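Local coordinates for protein probable sensor histidine kinase pdtas (Mycobacterium tuberculosis, PDB 2YKF) that is probably the sensor histidine kinase of a two-component system for adaptation to poor nutrients, autophosphorylating when c-di-GMP binds its sensor, the GAF and PAS-like part present here, at residues F39-M44 with Q58-T63; T63-V68 with H131-A136. All coordinates share one frame; numbering follows the deposited sequence. Where two conformers were deposited one is given.

Contact 1: residues F39-M44 with Q58-T63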
loop_
_atom_site.group_PDB
_atom_site.type_symbol
_atom_site.label_atom_id
_atom_site.label_comp_id
_atom_site.label_asym_id
_atom_site.label_seq_id
_atom_site.Cartn_x
_atom_site.Cartn_y
_atom_site.Cartn_z
ATOM N N PHE A 39 -9.249 8.749 -0.323
ATOM C CA PHE A 39 -8.188 9.747 -0.115
ATOM C C PHE A 39 -8.434 10.564 1.156
ATOM O O PHE A 39 -8.250 11.811 1.162
ATOM C CB PHE A 39 -8.075 10.710 -1.339
ATOM C CG PHE A 39 -7.964 9.998 -2.647
ATOM C CD1 PHE A 39 -6.724 9.619 -3.139
ATOM C CD2 PHE A 39 -9.086 9.675 -3.388
ATOM C CE1 PHE A 39 -6.616 8.923 -4.332
ATOM C CE2 PHE A 39 -8.976 8.957 -4.560
ATOM C CZ PHE A 39 -7.740 8.604 -5.054
ATOM N N ALA A 40 -8.823 9.887 2.230
ATOM C CA ALA A 40 -9.338 10.524 3.447
ATOM C C ALA A 40 -8.943 9.784 4.669
ATOM O O ALA A 40 -8.796 8.526 4.646
ATOM C CB ALA A 40 -10.955 10.622 3.353
ATOM N N ASP A 41 -8.866 10.522 5.789
ATOM C CA ASP A 41 -8.758 9.939 7.091
ATOM C C ASP A 41 -10.108 9.463 7.665
ATOM O O ASP A 41 -11.158 10.090 7.415
ATOM C CB ASP A 41 -8.219 11.008 8.063
ATOM C CG ASP A 41 -6.868 11.471 7.698
ATOM O OD1 ASP A 41 -5.933 10.762 8.139
ATOM O OD2 ASP A 41 -6.716 12.541 7.022
ATOM N N TYR A 42 -10.117 8.366 8.445
ATOM C CA TYR A 42 -11.383 8.028 9.162
ATOM C C TYR A 42 -11.091 7.861 10.613
ATOM O O TYR A 42 -9.988 7.320 11.007
ATOM C CB TYR A 42 -11.989 6.687 8.649
ATOM C CG TYR A 42 -12.672 6.840 7.304
ATOM C CD1 TYR A 42 -11.942 6.781 6.109
ATOM C CD2 TYR A 42 -14.077 7.082 7.234
ATOM C CE1 TYR A 42 -12.568 6.997 4.873
ATOM C CE2 TYR A 42 -14.714 7.269 6.043
ATOM C CZ TYR A 42 -13.968 7.184 4.853
ATOM O OH TYR A 42 -14.628 7.318 3.673
ATOM N N LEU A 43 -12.071 8.216 11.439
ATOM C CA LEU A 43 -11.994 7.913 12.831
ATOM C C LEU A 43 -13.213 7.074 13.154
ATOM O O LEU A 43 -14.222 7.311 12.584
ATOM C CB LEU A 43 -12.026 9.198 13.636
ATOM C CG LEU A 43 -10.714 9.868 14.041
ATOM C CD1 LEU A 43 -9.714 10.021 12.999
ATOM C CD2 LEU A 43 -11.034 11.241 14.669
ATOM N N MET A 44 -13.107 6.139 14.087
ATOM C CA MET A 44 -14.246 5.343 14.501
ATOM C C MET A 44 -14.659 5.751 15.917
ATOM O O MET A 44 -13.857 5.736 16.817
ATOM C CB MET A 44 -13.898 3.868 14.525
ATOM C CG MET A 44 -15.094 3.002 14.960
ATOM S SD MET A 44 -14.649 1.228 15.054
ATOM C CE MET A 44 -14.940 0.888 13.343
ATOM N N GLN A 58 -8.471 4.639 14.231
ATOM C CA GLN A 58 -8.223 5.691 13.313
ATOM C C GLN A 58 -7.431 5.117 12.127
ATOM O O GLN A 58 -6.533 4.240 12.326
ATOM C CB GLN A 58 -7.325 6.715 14.032
ATOM C CG GLN A 58 -6.761 7.848 13.081
ATOM C CD GLN A 58 -6.003 8.895 13.915
ATOM O OE1 GLN A 58 -5.769 8.689 15.104
ATOM N NE2 GLN A 58 -5.646 10.010 13.302
ATOM N N CYS A 59 -7.727 5.552 10.937
ATOM C CA CYS A 59 -6.927 5.174 9.766
ATOM C C CYS A 59 -6.514 6.396 8.962
ATOM O O CYS A 59 -7.307 7.338 8.839
ATOM C CB CYS A 59 -7.750 4.229 8.866
ATOM S SG CYS A 59 -6.803 3.266 7.651
ATOM N N ARG A 60 -5.332 6.399 8.386
ATOM C CA ARG A 60 -5.026 7.422 7.420
ATOM C C ARG A 60 -4.965 6.859 6.013
ATOM O O ARG A 60 -4.591 5.717 5.825
ATOM C CB ARG A 60 -3.672 8.094 7.752
ATOM C CG ARG A 60 -3.614 8.591 9.203
ATOM C CD ARG A 60 -2.307 9.374 9.470
ATOM N NE ARG A 60 -2.487 10.056 10.775
ATOM C CZ ARG A 60 -2.135 9.539 11.932
ATOM N NH1 ARG A 60 -1.564 8.333 11.974
ATOM N NH2 ARG A 60 -2.292 10.237 13.049
ATOM N N PRO A 61 -5.211 7.693 4.994
ATOM C CA PRO A 61 -5.070 7.168 3.626
ATOM C C PRO A 61 -3.588 6.982 3.215
ATOM O O PRO A 61 -2.726 7.772 3.611
ATOM C CB PRO A 61 -5.694 8.274 2.773
ATOM C CG PRO A 61 -5.461 9.563 3.578
ATOM C CD PRO A 61 -5.425 9.149 5.037
ATOM N N ASN A 62 -3.291 5.910 2.460
ATOM C CA ASN A 62 -1.969 5.794 1.883
ATOM C C ASN A 62 -1.857 6.448 0.537
ATOM O O ASN A 62 -0.751 6.589 0.056
ATOM C CB ASN A 62 -1.546 4.317 1.779
ATOM C CG ASN A 62 -1.178 3.751 3.169
ATOM O OD1 ASN A 62 -0.875 4.509 4.094
ATOM N ND2 ASN A 62 -1.173 2.470 3.302
ATOM N N THR A 63 -2.978 6.856 -0.043
ATOM C CA THR A 63 -3.000 7.417 -1.401
ATOM C C THR A 63 -3.019 8.969 -1.374
ATOM O O THR A 63 -3.084 9.594 -2.413
ATOM C CB THR A 63 -4.294 6.986 -2.079
ATOM O OG1 THR A 63 -5.363 7.251 -1.155
ATOM C CG2 THR A 63 -4.247 5.458 -2.382
HETATM O O HOH W 1 -6.665 9.697 10.526
#
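Tyr42 and Cys59 form the antiparallel hydrogen-bonded pair that joins these segments. Tyr42 N donates to Cys59 O at 3.0 Å, and Cys59 N returns a straighter bond to Tyr42 O at 2.9 Å (167°). Gln58 CA adds a CA-H...O contact to Tyr42 O. Leu43 and Gln58 form the next, non-hydrogen-bonded pair. Their side chains run side by side, with Leu43 CD1 3.7 Å from Gln58 CG.

A water binds polar atoms of both segments. It donates to Asp41 OD1 (2.7 Å) and to Cys59 O, and accepts from Gln58 NE2. Asp41 OD1 also bonds to Thr66 OG1, and Gln58 OE1 accepts from Ala72 N. Asp41 OD1 lies against the aliphatic part of Arg60, 3.4 Å from Arg60 CG. The charged groups stay apart, their planes 81° from each other, and Arg60 NE bonds instead to Val68 O.

Beyond the paired strands the segments meet by van der Waals packing. The Pro61 ring rests on the backbone of Ala40, with Pro61 CD 3.5 Å from Ala40 O. Phe39 and Thr63 cross at about a right angle. Thr63 OG1, bonded to Asp36 O, is 3.4 Å from Phe39 CD1.

Phe39 is the C-prime residue of a Schellman motif that ends helix 18-38. Helix 18-38 touches Tyr42 and Cys59, helix 143-161 packs on Phe39 and Tyr42, and strand 123-131 flanks strand 41-47.

Contact 2: residues T63-V68 with H131-A136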
loop_
_atom_site.group_PDB
_atom_site.type_symbol
_atom_site.label_atom_id
_atom_site.label_comp_id
_atom_site.label_asym_id
_atom_site.label_seq_id
_atom_site.Cartn_x
_atom_site.Cartn_y
_atom_site.Cartn_z
ATOM N N THR A 63 -2.978 6.856 -0.043
ATOM C CA THR A 63 -3.000 7.417 -1.401
ATOM C C THR A 63 -3.019 8.969 -1.374
ATOM O O THR A 63 -3.084 9.594 -2.413
ATOM C CB THR A 63 -4.294 6.986 -2.079
ATOM O OG1 THR A 63 -5.363 7.251 -1.155
ATOM C CG2 THR A 63 -4.247 5.458 -2.382
ATOM N N GLY A 64 -3.012 9.590 -0.199
ATOM C CA GLY A 64 -2.866 11.072 -0.155
ATOM C C GLY A 64 -2.493 11.552 1.228
ATOM O O GLY A 64 -2.436 10.748 2.183
ATOM N N PRO A 65 -2.242 12.870 1.388
ATOM C CA PRO A 65 -1.907 13.386 2.760
ATOM C C PRO A 65 -2.984 13.217 3.805
ATOM O O PRO A 65 -4.155 13.284 3.488
ATOM C CB PRO A 65 -1.678 14.899 2.519
ATOM C CG PRO A 65 -2.371 15.204 1.260
ATOM C CD PRO A 65 -2.213 13.966 0.383
ATOM N N THR A 66 -2.578 13.041 5.058
ATOM C CA THR A 66 -3.511 13.028 6.174
ATOM C C THR A 66 -3.850 14.502 6.564
ATOM O O THR A 66 -3.070 15.389 6.304
ATOM C CB THR A 66 -2.880 12.306 7.385
ATOM O OG1 THR A 66 -3.833 12.158 8.424
ATOM C CG2 THR A 66 -1.699 13.106 7.989
ATOM N N VAL A 67 -4.968 14.709 7.220
ATOM C CA VAL A 67 -5.265 16.004 7.854
ATOM C C VAL A 67 -5.441 15.768 9.327
ATOM O O VAL A 67 -5.715 16.696 10.098
ATOM C CB VAL A 67 -6.474 16.710 7.213
ATOM C CG1 VAL A 67 -6.145 16.946 5.700
ATOM C CG2 VAL A 67 -7.799 15.893 7.425
ATOM N N VAL A 68 -5.180 14.529 9.759
ATOM C CA VAL A 68 -5.233 14.216 11.162
ATOM C C VAL A 68 -3.857 13.719 11.605
ATOM O O VAL A 68 -3.582 12.524 11.595
ATOM C CB VAL A 68 -6.374 13.206 11.496
ATOM C CG1 VAL A 68 -6.616 13.153 12.956
ATOM C CG2 VAL A 68 -7.650 13.600 10.704
ATOM N N HIS A 131 -12.290 12.757 7.280
ATOM C CA HIS A 131 -11.651 14.065 7.299
ATOM C C HIS A 131 -10.740 14.101 6.112
ATOM O O HIS A 131 -10.035 13.108 5.847
ATOM C CB HIS A 131 -10.823 14.202 8.557
ATOM C CG HIS A 131 -11.556 13.872 9.824
ATOM N ND1 HIS A 131 -11.758 14.798 10.825
ATOM C CD2 HIS A 131 -12.041 12.696 10.293
ATOM C CE1 HIS A 131 -12.375 14.211 11.843
ATOM N NE2 HIS A 131 -12.542 12.931 11.550
ATOM N N GLN A 132 -10.743 15.193 5.358
ATOM C CA GLN A 132 -9.903 15.248 4.199
ATOM C C GLN A 132 -9.477 16.654 3.869
ATOM O O GLN A 132 -10.056 17.594 4.413
ATOM C CB GLN A 132 -10.642 14.614 3.029
ATOM C CG GLN A 132 -11.804 15.433 2.476
ATOM C CD GLN A 132 -12.642 14.609 1.493
ATOM O OE1 GLN A 132 -12.123 14.069 0.501
ATOM N NE2 GLN A 132 -13.932 14.499 1.777
ATOM N N PRO A 133 -8.462 16.807 2.990
ATOM C CA PRO A 133 -7.926 18.135 2.717
ATOM C C PRO A 133 -8.989 19.075 2.204
ATOM O O PRO A 133 -9.972 18.627 1.566
ATOM C CB PRO A 133 -6.868 17.871 1.650
ATOM C CG PRO A 133 -6.467 16.427 1.868
ATOM C CD PRO A 133 -7.764 15.780 2.186
ATOM N N GLU A 134 -8.845 20.358 2.551
ATOM C CA GLU A 134 -9.740 21.408 2.013
ATOM C C GLU A 134 -9.626 21.388 0.488
ATOM O O GLU A 134 -8.570 20.963 -0.054
ATOM C CB GLU A 134 -9.473 22.809 2.617
ATOM C CG GLU A 134 -8.059 23.383 2.448
ATOM C CD GLU A 134 -8.044 24.942 2.366
ATOM O OE1 GLU A 134 -9.136 25.585 2.471
ATOM O OE2 GLU A 134 -6.936 25.518 2.170
ATOM N N LEU A 135 -10.701 21.811 -0.197
ATOM C CA LEU A 135 -10.867 21.562 -1.658
ATOM C C LEU A 135 -9.674 21.785 -2.661
ATOM O O LEU A 135 -9.359 20.885 -3.436
ATOM C CB LEU A 135 -12.228 22.104 -2.182
ATOM C CG LEU A 135 -13.506 21.264 -1.844
ATOM C CD1 LEU A 135 -14.771 22.116 -1.531
ATOM C CD2 LEU A 135 -13.856 20.213 -2.920
ATOM N N ALA A 136 -8.984 22.925 -2.610
ATOM C CA ALA A 136 -7.817 23.145 -3.497
ATOM C C ALA A 136 -6.527 22.307 -3.193
ATOM O O ALA A 136 -5.579 22.280 -4.012
ATOM C CB ALA A 136 -7.480 24.652 -3.600
#
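Val67 sets its two methyl groups against consecutive residues of 131-133. Its CG1 lies anti to the carbonyl carbon (chi1 -60°), which leaves CG2 between the backbone N and the carbonyl carbon. The two branches divide the work. CG2 meets His131 CB at 3.6 Å and also touches Gln132 N. CG1 sits 3.6 Å from Pro133 N and reaches the ring of that proline at CG, 3.9 Å away.

The side chains of Val67 and His131 approach obliquely. Val68 also comes to His131 obliquely. Its CG2 is 3.9 Å from His131 CB and nearly as close to His131 CG, at the root of the imidazole. Thus CB of His131 takes one methyl from each valine. The far end of the imidazole turns to other partners: His131 NE2 bonds to Thr129 OG1, and the ring meets that of His111 with the planes at about 80°.

Pro65 makes a looser contact, with its CG 4.3 Å from Pro133 CG. No hydrogen bond crosses between the two segments, and the contact is apolar and only partly buried. The 63-68 segment is shaped by its own bond, from Val68 N to Thr66 OG1 at 3.0 Å (154°). The carboxylate of Asp41, on strand 41-47, holds the same turn through Val67 N.

The Thr66 bond defines an ST turn. Around it, the loop after strand 53-59 packs on the end of strand 123-131 and the loop that follows, at one end of the GAF domain sheet.

From the N terminus, the chain leaves helix 18-38 and enters contact 1, which closes the short hairpin of strands 41-47 and 53-59. Contact 2 begins at Thr63, shared by both, and closes a much longer loop that returns on strand 123-131. The two loops follow in series, neither nested nor crossed. Their centres are 9 Å apart. The carboxylate of Asp41 in contact 1 links them directly, by reaching into the 63-68 segment. Together they tie the hairpin and strand 123-131, which lies beside strand 41-47, to the loop after strand 53-59, all within the GAF domain. Both contacts also touch the second subunit.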